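Local coordinates for hemin ABC transporter, periplasmic hemin-binding protein HutB (Vibrio cholerae, PDB 5KHL), which probably binds hemin in the periplasm and delivers it to the inner-membrane ABC transporter that carries it into the cell, at residues 58-63 with 79-84; 71-76 with 94-99. All blocks are in the same frame, centred on the assembly; numbering follows the deposited sequence.

Contact 1 (58-63 with 79-84); sequences GYHRRL and SDEMGP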
loop_
_atom_site.group_PDB
_atom_site.type_symbol
_atom_site.label_atom_id
_atom_site.label_comp_id
_atom_site.label_asym_id
_atom_site.label_seq_id
_atom_site.Cartn_x
_atom_site.Cartn_y
_atom_site.Cartn_z
ATOM N N GLY A 58 13.452 -11.639 2.870
ATOM C CA GLY A 58 13.807 -10.533 3.720
ATOM C C GLY A 58 13.223 -9.245 3.170
ATOM O O GLY A 58 12.149 -9.229 2.575
ATOM N N TYR A 59 13.948 -8.162 3.383
ATOM C CA TYR A 59 13.508 -6.831 3.006
ATOM C C TYR A 59 14.114 -6.468 1.660
ATOM O O TYR A 59 15.321 -6.619 1.462
ATOM C CB TYR A 59 13.901 -5.818 4.085
ATOM C CG TYR A 59 13.107 -5.992 5.362
ATOM C CD1 TYR A 59 12.316 -4.964 5.860
ATOM C CD2 TYR A 59 13.137 -7.192 6.066
ATOM C CE1 TYR A 59 11.588 -5.125 7.027
ATOM C CE2 TYR A 59 12.412 -7.359 7.217
ATOM C CZ TYR A 59 11.640 -6.325 7.698
ATOM O OH TYR A 59 10.915 -6.495 8.855
ATOM N N HIS A 60 13.273 -5.996 0.737
ATOM C CA HIS A 60 13.693 -5.828 -0.653
ATOM C C HIS A 60 14.804 -4.791 -0.790
ATOM O O HIS A 60 15.474 -4.728 -1.821
ATOM C CB HIS A 60 12.503 -5.459 -1.544
ATOM C CG HIS A 60 11.831 -4.177 -1.167
ATOM N ND1 HIS A 60 10.721 -4.134 -0.348
ATOM C CD2 HIS A 60 12.099 -2.893 -1.497
ATOM C CE1 HIS A 60 10.342 -2.882 -0.190
ATOM N NE2 HIS A 60 11.166 -2.104 -0.877
ATOM N N ARG A 61 15.012 -3.995 0.258
ATOM C CA ARG A 61 16.122 -3.047 0.292
ATOM C C ARG A 61 17.432 -3.722 0.702
ATOM O O ARG A 61 18.490 -3.110 0.675
ATOM C CB ARG A 61 15.820 -1.904 1.256
ATOM C CG ARG A 61 15.047 -0.765 0.664
ATOM C CD ARG A 61 14.683 0.232 1.751
ATOM N NE ARG A 61 13.268 0.143 2.111
ATOM C CZ ARG A 61 12.300 0.823 1.503
ATOM N NH1 ARG A 61 12.602 1.650 0.512
ATOM N NH2 ARG A 61 11.036 0.689 1.890
ATOM N N ARG A 62 17.347 -4.984 1.097
ATOM C CA ARG A 62 18.507 -5.726 1.574
ATOM C C ARG A 62 18.391 -7.177 1.138
ATOM O O ARG A 62 18.307 -8.104 1.956
ATOM C CB ARG A 62 18.640 -5.603 3.095
ATOM C CG ARG A 62 19.341 -4.327 3.500
ATOM C CD ARG A 62 18.870 -3.768 4.811
ATOM N NE ARG A 62 19.363 -2.403 4.972
ATOM C CZ ARG A 62 19.547 -1.801 6.142
ATOM N NH1 ARG A 62 19.285 -2.447 7.270
ATOM N NH2 ARG A 62 19.993 -0.552 6.185
ATOM N N LEU A 63 18.365 -7.349 -0.177
ATOM C CA LEU A 63 18.344 -8.658 -0.776
ATOM C C LEU A 63 19.734 -9.255 -0.704
ATOM O O LEU A 63 20.728 -8.537 -0.813
ATOM C CB LEU A 63 17.862 -8.578 -2.216
ATOM C CG LEU A 63 16.423 -8.082 -2.426
ATOM C CD1 LEU A 63 16.140 -7.987 -3.899
ATOM C CD2 LEU A 63 15.460 -9.018 -1.764
ATOM N N SER A 79 9.931 -3.245 -6.875
ATOM C CA SER A 79 9.946 -1.814 -7.150
ATOM C C SER A 79 11.367 -1.344 -7.392
ATOM O O SER A 79 12.308 -2.114 -7.288
ATOM C CB SER A 79 9.336 -1.024 -6.002
ATOM O OG SER A 79 10.224 -0.976 -4.905
ATOM N N ASP A 80 11.518 -0.065 -7.704
ATOM C CA ASP A 80 12.830 0.495 -7.987
ATOM C C ASP A 80 13.645 0.629 -6.714
ATOM O O ASP A 80 14.753 1.135 -6.735
ATOM C CB ASP A 80 12.701 1.859 -8.669
ATOM C CG ASP A 80 12.051 2.894 -7.771
ATOM O OD1 ASP A 80 11.421 2.508 -6.759
ATOM O OD2 ASP A 80 12.161 4.094 -8.078
ATOM N N GLU A 81 13.067 0.191 -5.605
ATOM C CA GLU A 81 13.753 0.184 -4.323
ATOM C C GLU A 81 14.492 -1.139 -4.041
ATOM O O GLU A 81 15.231 -1.238 -3.059
ATOM C CB GLU A 81 12.761 0.457 -3.198
ATOM C CG GLU A 81 12.303 1.880 -3.127
ATOM C CD GLU A 81 11.289 2.089 -2.024
ATOM O OE1 GLU A 81 11.192 3.230 -1.522
ATOM O OE2 GLU A 81 10.601 1.112 -1.643
ATOM N N MET A 82 14.260 -2.155 -4.872
ATOM C CA MET A 82 14.966 -3.412 -4.723
ATOM C C MET A 82 16.437 -3.090 -4.703
ATOM O O MET A 82 16.891 -2.235 -5.461
ATOM C CB MET A 82 14.679 -4.384 -5.861
ATOM C CG MET A 82 13.346 -5.050 -5.829
ATOM S SD MET A 82 13.381 -6.319 -7.086
ATOM C CE MET A 82 13.554 -5.350 -8.604
ATOM N N GLY A 83 17.173 -3.760 -3.828
ATOM C CA GLY A 83 18.590 -3.513 -3.701
ATOM C C GLY A 83 19.150 -4.451 -2.657
ATOM O O GLY A 83 18.427 -5.310 -2.149
ATOM N N PRO A 84 20.441 -4.290 -2.329
ATOM C CA PRO A 84 21.311 -3.270 -2.925
ATOM C C PRO A 84 21.657 -3.551 -4.392
ATOM O O PRO A 84 21.431 -4.663 -4.894
ATOM C CB PRO A 84 22.559 -3.327 -2.047
ATOM C CG PRO A 84 22.611 -4.717 -1.600
ATOM C CD PRO A 84 21.177 -5.117 -1.361
#

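Contact 2 (71-76 with 94-99); sequences LEPTHL and SGIQVN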
loop_
_atom_site.group_PDB
_atom_site.type_symbol
_atom_site.label_atom_id
_atom_site.label_comp_id
_atom_site.label_asym_id
_atom_site.label_seq_id
_atom_site.Cartn_x
_atom_site.Cartn_y
_atom_site.Cartn_z
ATOM N N LEU A 71 17.840 -20.274 -4.937
ATOM C CA LEU A 71 16.465 -20.537 -5.354
ATOM C C LEU A 71 16.338 -20.794 -6.844
ATOM O O LEU A 71 15.245 -21.072 -7.322
ATOM C CB LEU A 71 15.559 -19.368 -4.998
ATOM C CG LEU A 71 15.307 -19.127 -3.524
ATOM C CD1 LEU A 71 14.607 -17.792 -3.375
ATOM C CD2 LEU A 71 14.466 -20.267 -2.962
ATOM N N GLU A 72 17.455 -20.690 -7.560
ATOM C CA GLU A 72 17.484 -20.821 -9.017
ATOM C C GLU A 72 16.295 -20.113 -9.645
ATOM O O GLU A 72 15.535 -20.724 -10.407
ATOM C CB GLU A 72 17.504 -22.298 -9.424
ATOM C CG GLU A 72 18.710 -23.091 -8.879
ATOM C CD GLU A 72 18.644 -24.584 -9.195
ATOM O OE1 GLU A 72 19.179 -25.004 -10.240
ATOM O OE2 GLU A 72 18.053 -25.335 -8.394
ATOM N N PRO A 73 16.108 -18.824 -9.307
ATOM C CA PRO A 73 14.939 -18.127 -9.827
ATOM C C PRO A 73 15.165 -17.743 -11.284
ATOM O O PRO A 73 16.295 -17.812 -11.765
ATOM C CB PRO A 73 14.851 -16.890 -8.927
ATOM C CG PRO A 73 16.259 -16.579 -8.641
ATOM C CD PRO A 73 17.002 -17.898 -8.586
ATOM N N THR A 74 14.103 -17.358 -11.983
ATOM C CA THR A 74 14.227 -16.848 -13.340
ATOM C C THR A 74 13.913 -15.358 -13.375
ATOM O O THR A 74 14.370 -14.626 -14.257
ATOM C CB THR A 74 13.303 -17.592 -14.282
ATOM O OG1 THR A 74 11.949 -17.367 -13.875
ATOM C CG2 THR A 74 13.604 -19.081 -14.205
ATOM N N HIS A 75 13.131 -14.917 -12.397
ATOM C CA HIS A 75 12.765 -13.523 -12.286
ATOM C C HIS A 75 12.914 -13.035 -10.861
ATOM O O HIS A 75 12.671 -13.779 -9.895
ATOM C CB HIS A 75 11.327 -13.305 -12.742
ATOM C CG HIS A 75 11.078 -13.693 -14.159
ATOM N ND1 HIS A 75 11.029 -12.778 -15.191
ATOM C CD2 HIS A 75 10.861 -14.904 -14.729
ATOM C CE1 HIS A 75 10.800 -13.405 -16.330
ATOM N NE2 HIS A 75 10.692 -14.699 -16.073
ATOM N N LEU A 76 13.342 -11.785 -10.745
ATOM C CA LEU A 76 13.214 -11.046 -9.508
ATOM C C LEU A 76 12.413 -9.827 -9.864
ATOM O O LEU A 76 12.855 -9.003 -10.669
ATOM C CB LEU A 76 14.558 -10.645 -8.915
ATOM C CG LEU A 76 14.473 -9.560 -7.840
ATOM C CD1 LEU A 76 13.738 -10.062 -6.595
ATOM C CD2 LEU A 76 15.839 -9.053 -7.467
ATOM N N SER A 94 24.206 -13.229 -13.731
ATOM C CA SER A 94 23.966 -14.665 -13.689
ATOM C C SER A 94 22.755 -15.087 -14.507
ATOM O O SER A 94 22.428 -16.269 -14.555
ATOM C CB SER A 94 23.758 -15.131 -12.259
ATOM O OG SER A 94 22.403 -15.501 -12.084
ATOM N N GLY A 95 22.062 -14.125 -15.111
ATOM C CA GLY A 95 20.989 -14.435 -16.046
ATOM C C GLY A 95 19.569 -14.377 -15.501
ATOM O O GLY A 95 18.630 -14.803 -16.182
ATOM N N ILE A 96 19.413 -13.867 -14.278
ATOM C CA ILE A 96 18.091 -13.656 -13.699
ATOM C C ILE A 96 17.445 -12.381 -14.259
ATOM O O ILE A 96 18.057 -11.308 -14.236
ATOM C CB ILE A 96 18.144 -13.526 -12.158
ATOM C CG1 ILE A 96 19.208 -14.451 -11.537
ATOM C CG2 ILE A 96 16.762 -13.735 -11.573
ATOM C CD1 ILE A 96 18.772 -15.867 -11.318
ATOM N N GLN A 97 16.212 -12.480 -14.747
ATOM C CA GLN A 97 15.486 -11.277 -15.158
ATOM C C GLN A 97 15.134 -10.428 -13.930
ATOM O O GLN A 97 14.411 -10.872 -13.028
ATOM C CB GLN A 97 14.217 -11.627 -15.944
ATOM C CG GLN A 97 14.374 -11.622 -17.462
ATOM C CD GLN A 97 13.048 -11.395 -18.189
ATOM O OE1 GLN A 97 12.524 -10.278 -18.226
ATOM N NE2 GLN A 97 12.501 -12.459 -18.768
ATOM N N VAL A 98 15.649 -9.203 -13.894
ATOM C CA VAL A 98 15.355 -8.315 -12.783
ATOM C C VAL A 98 14.390 -7.222 -13.247
ATOM O O VAL A 98 14.789 -6.265 -13.917
ATOM C CB VAL A 98 16.647 -7.701 -12.187
ATOM C CG1 VAL A 98 16.318 -6.800 -11.018
ATOM C CG2 VAL A 98 17.609 -8.804 -11.734
ATOM N N ASN A 99 13.113 -7.396 -12.896
ATOM C CA ASN A 99 12.045 -6.504 -13.338
ATOM C C ASN A 99 11.651 -5.466 -12.315
ATOM O O ASN A 99 11.007 -5.776 -11.314
ATOM C CB ASN A 99 10.797 -7.292 -13.704
ATOM C CG ASN A 99 11.076 -8.372 -14.687
ATOM O OD1 ASN A 99 11.406 -8.100 -15.844
ATOM N ND2 ASN A 99 10.955 -9.620 -14.245
#

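Contact 1 (58-63 with 79-84)
Two loops at the C-terminal edge of the parallel sheet in the N-terminal lobe of this periplasmic binding protein meet where His60 and Arg61 face Glu81 and Gly83. In this family such loops border the cleft between the lobes, where ligand is generally held. Gly83 is held through both its polar backbone atoms. Its N donates to His60 O at 2.8 Å, and its O accepts from Leu63 N at 2.8 Å. The backbone here is fully extended (phi/psi -178/-175°), a conformation glycine adopts most easily, and the cis bond to Pro84 then redirects the chain, with Pro84 CD 3.5 Å from Leu63 O.

Beside this backbone clasp, three polar side chains gather. The His60 ring stands with CG between the backbone N and the carbonyl carbon (chi1 61°), which brings NE2 close to the Glu81 carboxylate. There it gives a weak hydrogen bond to Glu81 OE2 at 3.4 Å, with the carboxylate turned only 20° from the ring plane. Arg61 points the same way as Glu81 and lies alongside it; NH1 makes a salt bridge to OE1, although the modelled place of NH1 is uncertain. His60 NE2 also lies over the centre of one guanidinium face, 3.9 Å above its plane. A long, flexible glutamate can serve both neighbours, and its negative charge would probably offset the positive charge of Arg61. Ser79 OG accepts from Glu81 N at 3.2 Å, an ST turn that ties the serine hydroxyl to the residue carrying the carboxylate.

Beneath the polar layer, Leu63 and Met82 pack their apolar chains onto Leu76 of strand 75-78, and Met82 continues to Val98 and Val100 of strand 97-100. Loop 58-63 leads into helix 65-69, while Pro84 is the N-cap of helix 85-93.

Contact 2 (71-76 with 94-99)
His75 and Gln97 stand side by side on one face of the sheet, their side chains pointing the same way, while Asn99 reaches the His75 ring obliquely. Asn99 ND2 donates to His75 ND1 at 3.3 Å. The nitrogen lies at the ring edge, near the ring plane, and the amide is turned only 25° from the ring, so the N-H meets an acceptor nitrogen almost in plane. In His75, chi1 sets the ring beside the backbone N, and chi2 (-100°) puts ND1 on the side of Asn99. The Gln97 amide is much more steeply inclined to the ring, at 54°, and its NE2 approaches CE1 rather than a ring nitrogen; this is close packing, not a hydrogen bond. Ile120 touches both His75 and Asn99, so the end of helix 107-120 packs on that pair.

On the other face, Leu76 CD2 meets Val98 CG1 at 4.2 Å, and Leu76 also packs on Leu88 and Leu91 of helix 85-93. Branched aliphatic residues suit this layer between sheet and helix. Ile96, just before the strand, brings CD1 to within 3.7 Å of Pro73 CG, so the bulky isoleucine packs against the rigid ring where both chains enter the sheet.

Between the backbones, Gln97 N donates to Thr74 O. Leu76 N donates to Gln97 O at 2.7 Å. Leu76 O accepts from Asn99 N at 2.8 Å. Leu76 thus bonds to the two residues flanking its partner Val98, the pattern of a parallel pair. Gly95 ends helix 85-93 in a Schellman motif; at its positive phi a side chain would press on the preceding carbonyl O. Strand 75-78, helix 85-93 and strand 97-100 form a beta-alpha-beta crossover, the repeating element of an open parallel alpha/beta sheet.

How the contacts relate
The centres of contacts 1 and 2 lie about 14 Å apart, on the same side of the chain's centre. Their segments alternate along the chain: 58-63, 71-76, 79-84 and 94-99, with helix 65-69 between the first two and helix 85-93 between the last two. Contact 2 pairs two strands of the four-stranded parallel sheet, and contact 1 joins loops beyond its C-terminal edge. They share an apolar seam, in which Met82 SD lies 3.5 Å from Leu76 CG and Leu63 CD1 lies 3.7 Å from Leu76 CD2. One side-chain layer, Leu63, Met82 and Leu76, thus joins the edge loops to the strands of a single alpha/beta lobe.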